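Beta-galactosidase/beta-glucuronidase (Faecalibacterium prausnitzii L2-6, PDB 6MVF) binds flavin mononucleotide and, as a family 2 glycoside hydrolase, probably cleaves beta-glucuronide linkages. Local coordinates at residues 294-299 and 527-532; 329-334 and 351-356; 451-456 and 483-488. All blocks are in the same frame, centred on the assembly; numbering follows the deposited sequence.

Interaction 1: residues 294-299 and 527-532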
# COMPACT_ATOMS: atom_id res chain seq x y z
N THR A 294 15.77 36.49 0.80
CA THR A 294 14.70 35.68 0.23
C THR A 294 13.37 36.35 0.51
O THR A 294 12.72 36.08 1.53
CB THR A 294 14.71 34.26 0.81
OG1 THR A 294 16.03 33.72 0.74
CG2 THR A 294 13.76 33.35 0.03
N PRO A 295 12.91 37.22 -0.39
CA PRO A 295 11.61 37.88 -0.15
C PRO A 295 10.51 36.83 0.02
O PRO A 295 10.44 35.86 -0.74
CB PRO A 295 11.42 38.74 -1.40
CG PRO A 295 12.80 39.00 -1.91
CD PRO A 295 13.57 37.72 -1.60
N LEU A 296 9.67 37.02 1.05
CA LEU A 296 8.54 36.14 1.32
C LEU A 296 7.34 36.56 0.48
O LEU A 296 6.80 37.66 0.67
CB LEU A 296 8.19 36.16 2.81
CG LEU A 296 9.21 35.51 3.75
CD1 LEU A 296 8.58 35.21 5.09
CD2 LEU A 296 9.83 34.24 3.13
N ARG A 297 6.91 35.70 -0.43
CA ARG A 297 5.79 35.98 -1.32
C ARG A 297 4.82 34.80 -1.26
O ARG A 297 5.14 33.70 -1.74
CB ARG A 297 6.27 36.23 -2.76
CG ARG A 297 7.28 37.39 -2.88
CD ARG A 297 6.67 38.72 -2.37
NE ARG A 297 7.54 39.89 -2.53
CZ ARG A 297 8.13 40.55 -1.53
NH1 ARG A 297 7.95 40.17 -0.27
NH2 ARG A 297 8.90 41.59 -1.79
N GLY A 298 3.66 35.00 -0.67
CA GLY A 298 2.75 33.89 -0.48
C GLY A 298 1.29 34.24 -0.27
O GLY A 298 0.76 35.18 -0.88
N VAL A 299 0.62 33.46 0.59
CA VAL A 299 -0.83 33.44 0.66
C VAL A 299 -1.24 33.19 2.11
O VAL A 299 -0.45 32.77 2.94
CB VAL A 299 -1.44 32.36 -0.29
CG1 VAL A 299 -0.97 32.55 -1.71
CG2 VAL A 299 -1.07 30.97 0.16
N ILE A 527 9.70 44.79 1.45
CA ILE A 527 8.48 44.22 2.01
C ILE A 527 8.83 42.81 2.48
O ILE A 527 9.15 41.94 1.66
CB ILE A 527 7.34 44.19 0.98
CG1 ILE A 527 6.97 45.61 0.54
CG2 ILE A 527 6.14 43.43 1.55
CD1 ILE A 527 6.16 46.40 1.55
N TRP A 528 8.81 42.58 3.79
CA TRP A 528 9.41 41.34 4.27
C TRP A 528 8.54 40.15 3.89
O TRP A 528 9.09 39.08 3.58
CB TRP A 528 9.68 41.41 5.79
CG TRP A 528 8.48 41.61 6.63
CD1 TRP A 528 7.91 42.81 6.96
CD2 TRP A 528 7.68 40.60 7.27
NE1 TRP A 528 6.81 42.60 7.76
CE2 TRP A 528 6.64 41.26 7.96
CE3 TRP A 528 7.74 39.20 7.31
CZ2 TRP A 528 5.67 40.56 8.68
CZ3 TRP A 528 6.79 38.51 8.04
CH2 TRP A 528 5.76 39.19 8.71
N ALA A 529 7.22 40.32 3.87
CA ALA A 529 6.30 39.27 3.44
C ALA A 529 4.98 39.89 2.99
O ALA A 529 4.44 40.76 3.67
CB ALA A 529 6.05 38.25 4.55
N SER A 530 4.47 39.42 1.85
CA SER A 530 3.13 39.71 1.38
C SER A 530 2.32 38.41 1.34
O SER A 530 2.85 37.35 1.00
CB SER A 530 3.15 40.36 -0.01
OG SER A 530 3.87 39.58 -0.95
N HIS A 531 1.03 38.51 1.68
CA HIS A 531 0.14 37.36 1.77
C HIS A 531 -1.16 37.67 1.06
O HIS A 531 -1.95 38.49 1.54
CB HIS A 531 -0.12 36.99 3.22
CG HIS A 531 1.08 36.50 3.96
ND1 HIS A 531 1.81 37.31 4.81
CD2 HIS A 531 1.68 35.29 3.98
CE1 HIS A 531 2.81 36.61 5.32
NE2 HIS A 531 2.75 35.38 4.83
N VAL A 532 -1.41 37.01 -0.07
CA VAL A 532 -2.70 37.11 -0.74
C VAL A 532 -3.81 36.67 0.20
O VAL A 532 -3.77 35.56 0.76
CB VAL A 532 -2.73 36.24 -2.00
CG1 VAL A 532 -4.16 36.16 -2.57
CG2 VAL A 532 -1.73 36.76 -3.01
O HOH W 1 1.83 37.83 -1.91
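R297 turns the edge of its guanidinium group to the chain just before strand 529-532, where NH1 donates to I527 O at 2.9 Å and 168° at the hydrogen. The oxygen lies close to the guanidinium plane, whereas the nitrogen stands above the carbonyl plane and so misses the lone pairs of I527 O. A second bond from NH1, to L296 O, also measures 2.9 Å and ties the group to its own strand. The bend at chi2 (-59°) folds the arginine back beneath P295, whose CB sits 3.7 Å above the guanidinium plane. With NH2 bonded to F521 O of helix 507-522, three carbonyls fix the rotation of the group.

L296 O is itself gripped twice, since S530 N reaches it at 3.1 Å from the face opposite to R297 NH1. These bonds belong to the parallel pairing of strands 292-300 and 529-532, the first and last strands of the TIM barrel, so this is where the barrel closes; the two segments run 18° apart. G298 continues the ladder, its N donating to S530 O and its O accepting from V532 N. G298 O also accepts from a water that is hydrogen-bonded to S530 OG as well.

Side chains alternate across the sheet. R297, S530, V299 and V532 share the face toward helix 507-522; there the two valines meet obliquely, V299 CG1 lying 4.1 Å from V532 CB. On the barrel's inner face L296 CB rests 3.5 Å from A529 CB. Further along, H531 points its ring edge at the end of the first strand, CD2 approaching V299 O to 3.5 Å, while NE2 is hydrogen-bonded to T331 OG1 of the next barrel strand.

Interaction 2: residues 329-334 and 351-356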
# COMPACT_ATOMS: atom_id res chain seq x y z
N ALA A 329 4.47 29.75 -3.95
CA ALA A 329 4.52 30.48 -2.70
C ALA A 329 5.59 29.91 -1.76
O ALA A 329 5.77 28.69 -1.66
CB ALA A 329 3.14 30.43 -2.02
N ASN A 330 6.28 30.79 -1.05
CA ASN A 330 7.24 30.34 -0.04
C ASN A 330 6.83 30.69 1.37
O ASN A 330 7.56 30.38 2.32
CB ASN A 330 8.63 30.92 -0.31
CG ASN A 330 8.64 32.44 -0.29
OD1 ASN A 330 7.62 33.08 -0.00
ND2 ASN A 330 9.80 33.03 -0.55
N THR A 331 5.68 31.35 1.55
CA THR A 331 5.19 31.69 2.88
C THR A 331 3.70 31.45 2.93
O THR A 331 2.99 31.60 1.93
CB THR A 331 5.55 33.16 3.25
OG1 THR A 331 5.10 33.45 4.57
CG2 THR A 331 4.96 34.15 2.27
N ILE A 332 3.22 31.04 4.10
CA ILE A 332 1.79 30.87 4.32
C ILE A 332 1.43 31.52 5.64
O ILE A 332 1.95 31.12 6.69
CB ILE A 332 1.36 29.40 4.35
CG1 ILE A 332 1.53 28.74 2.99
CG2 ILE A 332 -0.10 29.33 4.81
CD1 ILE A 332 1.42 27.21 3.04
N ARG A 333 0.51 32.48 5.59
CA ARG A 333 -0.08 33.03 6.81
C ARG A 333 -1.27 32.16 7.21
O ARG A 333 -2.27 32.09 6.49
CB ARG A 333 -0.49 34.49 6.63
CG ARG A 333 -1.22 35.02 7.85
CD ARG A 333 -1.66 36.45 7.67
NE ARG A 333 -2.39 36.93 8.84
CZ ARG A 333 -3.43 37.75 8.79
NH1 ARG A 333 -3.87 38.19 7.61
NH2 ARG A 333 -4.03 38.12 9.91
N LEU A 334 -1.16 31.51 8.36
CA LEU A 334 -2.18 30.57 8.81
C LEU A 334 -3.20 31.28 9.71
O LEU A 334 -3.28 31.06 10.93
CB LEU A 334 -1.51 29.38 9.50
CG LEU A 334 -1.02 28.44 8.41
CD1 LEU A 334 -0.38 27.21 8.99
CD2 LEU A 334 -2.19 28.07 7.48
N GLY A 351 8.17 22.87 3.16
CA GLY A 351 8.96 24.09 3.22
C GLY A 351 8.21 25.36 2.88
O GLY A 351 8.19 25.79 1.72
N PHE A 352 7.57 25.95 3.90
CA PHE A 352 6.98 27.28 3.83
C PHE A 352 7.32 28.02 5.11
O PHE A 352 7.29 27.44 6.20
CB PHE A 352 5.44 27.27 3.73
CG PHE A 352 4.90 26.57 2.54
CD1 PHE A 352 4.92 27.19 1.30
CD2 PHE A 352 4.31 25.33 2.66
CE1 PHE A 352 4.38 26.55 0.17
CE2 PHE A 352 3.77 24.69 1.55
CZ PHE A 352 3.81 25.30 0.30
N ALA A 353 7.59 29.32 4.98
CA ALA A 353 7.69 30.21 6.13
C ALA A 353 6.28 30.49 6.66
O ALA A 353 5.46 31.06 5.93
CB ALA A 353 8.40 31.50 5.73
N VAL A 354 5.99 30.11 7.90
CA VAL A 354 4.62 30.16 8.44
C VAL A 354 4.48 31.29 9.46
O VAL A 354 5.31 31.43 10.36
CB VAL A 354 4.21 28.83 9.08
CG1 VAL A 354 2.88 29.00 9.84
CG2 VAL A 354 4.10 27.74 8.02
N TRP A 355 3.41 32.07 9.31
CA TRP A 355 2.93 33.03 10.30
C TRP A 355 1.74 32.38 11.02
O TRP A 355 0.70 32.12 10.40
CB TRP A 355 2.60 34.35 9.60
CG TRP A 355 1.62 35.37 10.26
CD1 TRP A 355 0.62 35.13 11.17
CD2 TRP A 355 1.57 36.79 10.00
NE1 TRP A 355 -0.03 36.29 11.50
CE2 TRP A 355 0.53 37.33 10.79
CE3 TRP A 355 2.31 37.66 9.17
CZ2 TRP A 355 0.20 38.69 10.79
CZ3 TRP A 355 1.98 39.01 9.16
CH2 TRP A 355 0.94 39.52 9.97
N ALA A 356 1.91 32.07 12.31
CA ALA A 356 0.85 31.50 13.12
C ALA A 356 0.30 32.55 14.09
O ALA A 356 1.06 33.38 14.60
CB ALA A 356 1.35 30.28 13.91
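T331 and A353 pair in the parallel ladder of a beta-alpha-beta unit of the TIM barrel, in which helix 341-350 connects strand 331-334 to strand 353-357. The backbone bonds alternate between the strands as parallel pairing requires: A353 N to N330 O, I332 N to A353 O (2.9 Å), W355 N to I332 O, and L334 N to W355 O (2.8 Å).

One side-chain hydrogen bond reinforces the ladder. T331 holds OG1 on the far side from its amide nitrogen (chi1 -178°), and from there OG1 donates to A353 O at 2.8 Å. That oxygen therefore carries two donors, since I332 N approaches it from the other face of its carbonyl plane.

Apolar contacts gather on the face turned to helix 341-350. L334 CD1 lies 3.8 Å from V354 CG1, and both side chains pack against that helix. I332 reaches F352 with CD1 over one face of the ring, 3.6 Å from its centroid and 16° off the normal, a CH-pi contact. The same ring presents its edge to A329 O, and it also forms a cation-pi pair with K325.

On the inner side of the barrel, R333 and W355 lie side by side and point the same way. The arginine chain stays extended from CG to NE and runs over one face of the indole, its guanidinium plane turned 55° from the ring. Its far end bonds to N398 and makes a salt bridge with E357, whose OE1 also accepts from W355 NE1. At the near end, R333 CG sits 3.8 Å from the centroid of the five-membered ring.

Interaction 3: residues 451-456 and 483-488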
# COMPACT_ATOMS: atom_id res chain seq x y z
N SER A 451 2.45 44.36 9.75
CA SER A 451 1.84 44.27 8.44
C SER A 451 0.48 44.97 8.44
O SER A 451 -0.19 45.09 9.47
CB SER A 451 1.68 42.81 7.98
OG SER A 451 2.93 42.26 7.58
N TYR A 452 0.07 45.40 7.26
CA TYR A 452 -1.22 46.02 7.05
C TYR A 452 -2.10 45.16 6.15
O TYR A 452 -1.62 44.46 5.25
CB TYR A 452 -1.07 47.41 6.43
CG TYR A 452 -0.94 48.54 7.42
CD1 TYR A 452 0.28 48.87 7.97
CD2 TYR A 452 -2.05 49.30 7.78
CE1 TYR A 452 0.41 49.93 8.85
CE2 TYR A 452 -1.94 50.37 8.67
CZ TYR A 452 -0.70 50.68 9.20
OH TYR A 452 -0.56 51.74 10.09
N ASN A 453 -3.41 45.21 6.42
CA ASN A 453 -4.43 44.64 5.56
C ASN A 453 -4.99 45.75 4.67
O ASN A 453 -5.72 46.63 5.15
CB ASN A 453 -5.51 43.98 6.41
CG ASN A 453 -5.00 42.80 7.22
OD1 ASN A 453 -3.86 42.37 7.06
ND2 ASN A 453 -5.85 42.26 8.08
N HIS A 454 -4.67 45.72 3.38
CA HIS A 454 -5.12 46.76 2.47
C HIS A 454 -5.93 46.19 1.31
O HIS A 454 -5.60 45.12 0.77
CB HIS A 454 -3.95 47.55 1.92
CG HIS A 454 -3.43 48.57 2.88
ND1 HIS A 454 -4.25 49.49 3.49
CD2 HIS A 454 -2.18 48.80 3.36
CE1 HIS A 454 -3.53 50.25 4.31
NE2 HIS A 454 -2.27 49.85 4.24
N TYR A 455 -6.97 46.92 0.91
CA TYR A 455 -7.80 46.53 -0.22
C TYR A 455 -8.06 47.72 -1.13
O TYR A 455 -9.16 47.89 -1.66
CB TYR A 455 -9.11 45.90 0.25
CG TYR A 455 -8.96 44.60 1.03
CD1 TYR A 455 -8.97 43.36 0.37
CD2 TYR A 455 -8.84 44.60 2.42
CE1 TYR A 455 -8.85 42.17 1.07
CE2 TYR A 455 -8.72 43.41 3.13
CZ TYR A 455 -8.72 42.19 2.44
OH TYR A 455 -8.61 41.00 3.12
N PHE A 456 -7.05 48.56 -1.34
CA PHE A 456 -7.16 49.62 -2.33
C PHE A 456 -7.38 49.01 -3.70
O PHE A 456 -6.53 48.27 -4.21
CB PHE A 456 -5.92 50.51 -2.32
CG PHE A 456 -5.57 51.04 -0.97
CD1 PHE A 456 -6.45 51.86 -0.29
CD2 PHE A 456 -4.36 50.72 -0.38
CE1 PHE A 456 -6.14 52.34 0.95
CE2 PHE A 456 -4.03 51.20 0.85
CZ PHE A 456 -4.93 52.01 1.52
N GLY A 483 5.19 44.61 6.09
CA GLY A 483 4.65 43.62 5.19
C GLY A 483 3.19 43.90 4.93
O GLY A 483 2.59 44.79 5.54
N ILE A 484 2.61 43.14 4.01
CA ILE A 484 1.18 43.23 3.71
C ILE A 484 0.56 41.87 4.03
O ILE A 484 0.72 40.90 3.27
CB ILE A 484 0.91 43.65 2.25
CG1 ILE A 484 1.46 45.06 2.01
CG2 ILE A 484 -0.59 43.59 1.93
CD1 ILE A 484 1.01 46.12 3.06
N SER A 485 -0.15 41.81 5.17
CA SER A 485 -0.70 40.54 5.65
C SER A 485 -2.00 40.14 4.96
O SER A 485 -2.37 38.97 5.04
CB SER A 485 -0.92 40.61 7.16
OG SER A 485 -1.49 41.86 7.54
N GLU A 486 -2.72 41.09 4.36
CA GLU A 486 -3.87 40.81 3.51
C GLU A 486 -3.92 41.86 2.42
O GLU A 486 -3.73 43.05 2.69
CB GLU A 486 -5.24 40.82 4.21
CG GLU A 486 -5.38 39.97 5.43
CD GLU A 486 -6.80 39.98 5.99
OE1 GLU A 486 -7.70 40.55 5.32
OE2 GLU A 486 -7.00 39.40 7.09
N TYR A 487 -4.17 41.39 1.21
CA TYR A 487 -4.60 42.18 0.07
C TYR A 487 -5.31 41.21 -0.86
O TYR A 487 -5.04 40.01 -0.83
CB TYR A 487 -3.42 42.87 -0.63
CG TYR A 487 -2.48 41.95 -1.36
CD1 TYR A 487 -1.44 41.30 -0.70
CD2 TYR A 487 -2.64 41.72 -2.72
CE1 TYR A 487 -0.57 40.45 -1.39
CE2 TYR A 487 -1.79 40.88 -3.42
CZ TYR A 487 -0.76 40.25 -2.76
OH TYR A 487 0.08 39.44 -3.48
N GLY A 488 -6.23 41.71 -1.66
CA GLY A 488 -6.95 40.82 -2.54
C GLY A 488 -8.21 41.47 -3.08
O GLY A 488 -8.45 42.65 -2.89
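H454 N donates to E486 O at 2.9 Å, with 153° at the hydrogen, a sound backbone bond near the C-terminal end of a parallel strand pair. Strand 450-453, helix 466-476 and strand 482-487 form a beta-alpha-beta unit of the TIM barrel. Y452 N to G483 O, at 3.1 Å, holds the start of the pair. Between these two bonds the second strand turns a corner at S485, and the bond from S485 N to Y452 O is correspondingly weak.

Just past the corner E486 draws level with N453, and both point into the barrel with their flat ends stacked: amide and carboxylate planes lie 20° apart and N453 ND2 comes 3.2 Å from E486 CD. N453 ND2 and E486 OE2 are close but poorly angled for a bond; ND2 instead donates to N398 and E399. N453 OD1 accepts from S485 OG, although the modelled separation is too short to be taken literally at this resolution.

The carboxylate is met from another direction by Y455. The ring stands 79° to the carboxylate plane, with E486 OE1 at its edge and in its plane. Y455 OH donates to OE1, again over a modelled length too short to be weighed. The glutamate gets there on a chain extended beyond CG. A phenylalanine in place of Y455 would probably leave E486 OE1 without this donor, the N453 stack alone of the contacts described here still holding the carboxylate.

The outer face is aromatic: Y452 and H454 both meet W469 edge-to-face, while H454 ND1 is bonded to S435. I484 crosses H454 at about a right angle, its CD1 lying at the edge of the imidazole, 4.2 Å from H454 CD2.

Overall arrangement
From the N terminus the chain reaches the first barrel strand, 292-300, whose partner in interaction 1 arrives only some 230 residues later, so this contact closes by far the longest loop of the three. Inside that long loop lie the other two, one after the other: interaction 2 closes the short loop round helix 341-350, and interaction 3 closes the one round helix 466-476. None cross. Strand 331-334 pairs with 292-300, joining interactions 1 and 2, and H531 N to I484 O (2.9 Å) joins 1 and 3. Across the barrel interior, W355 CH2 packs 3.5 Å from S485 CB, and R333 forms a long, weak ion pair with E486.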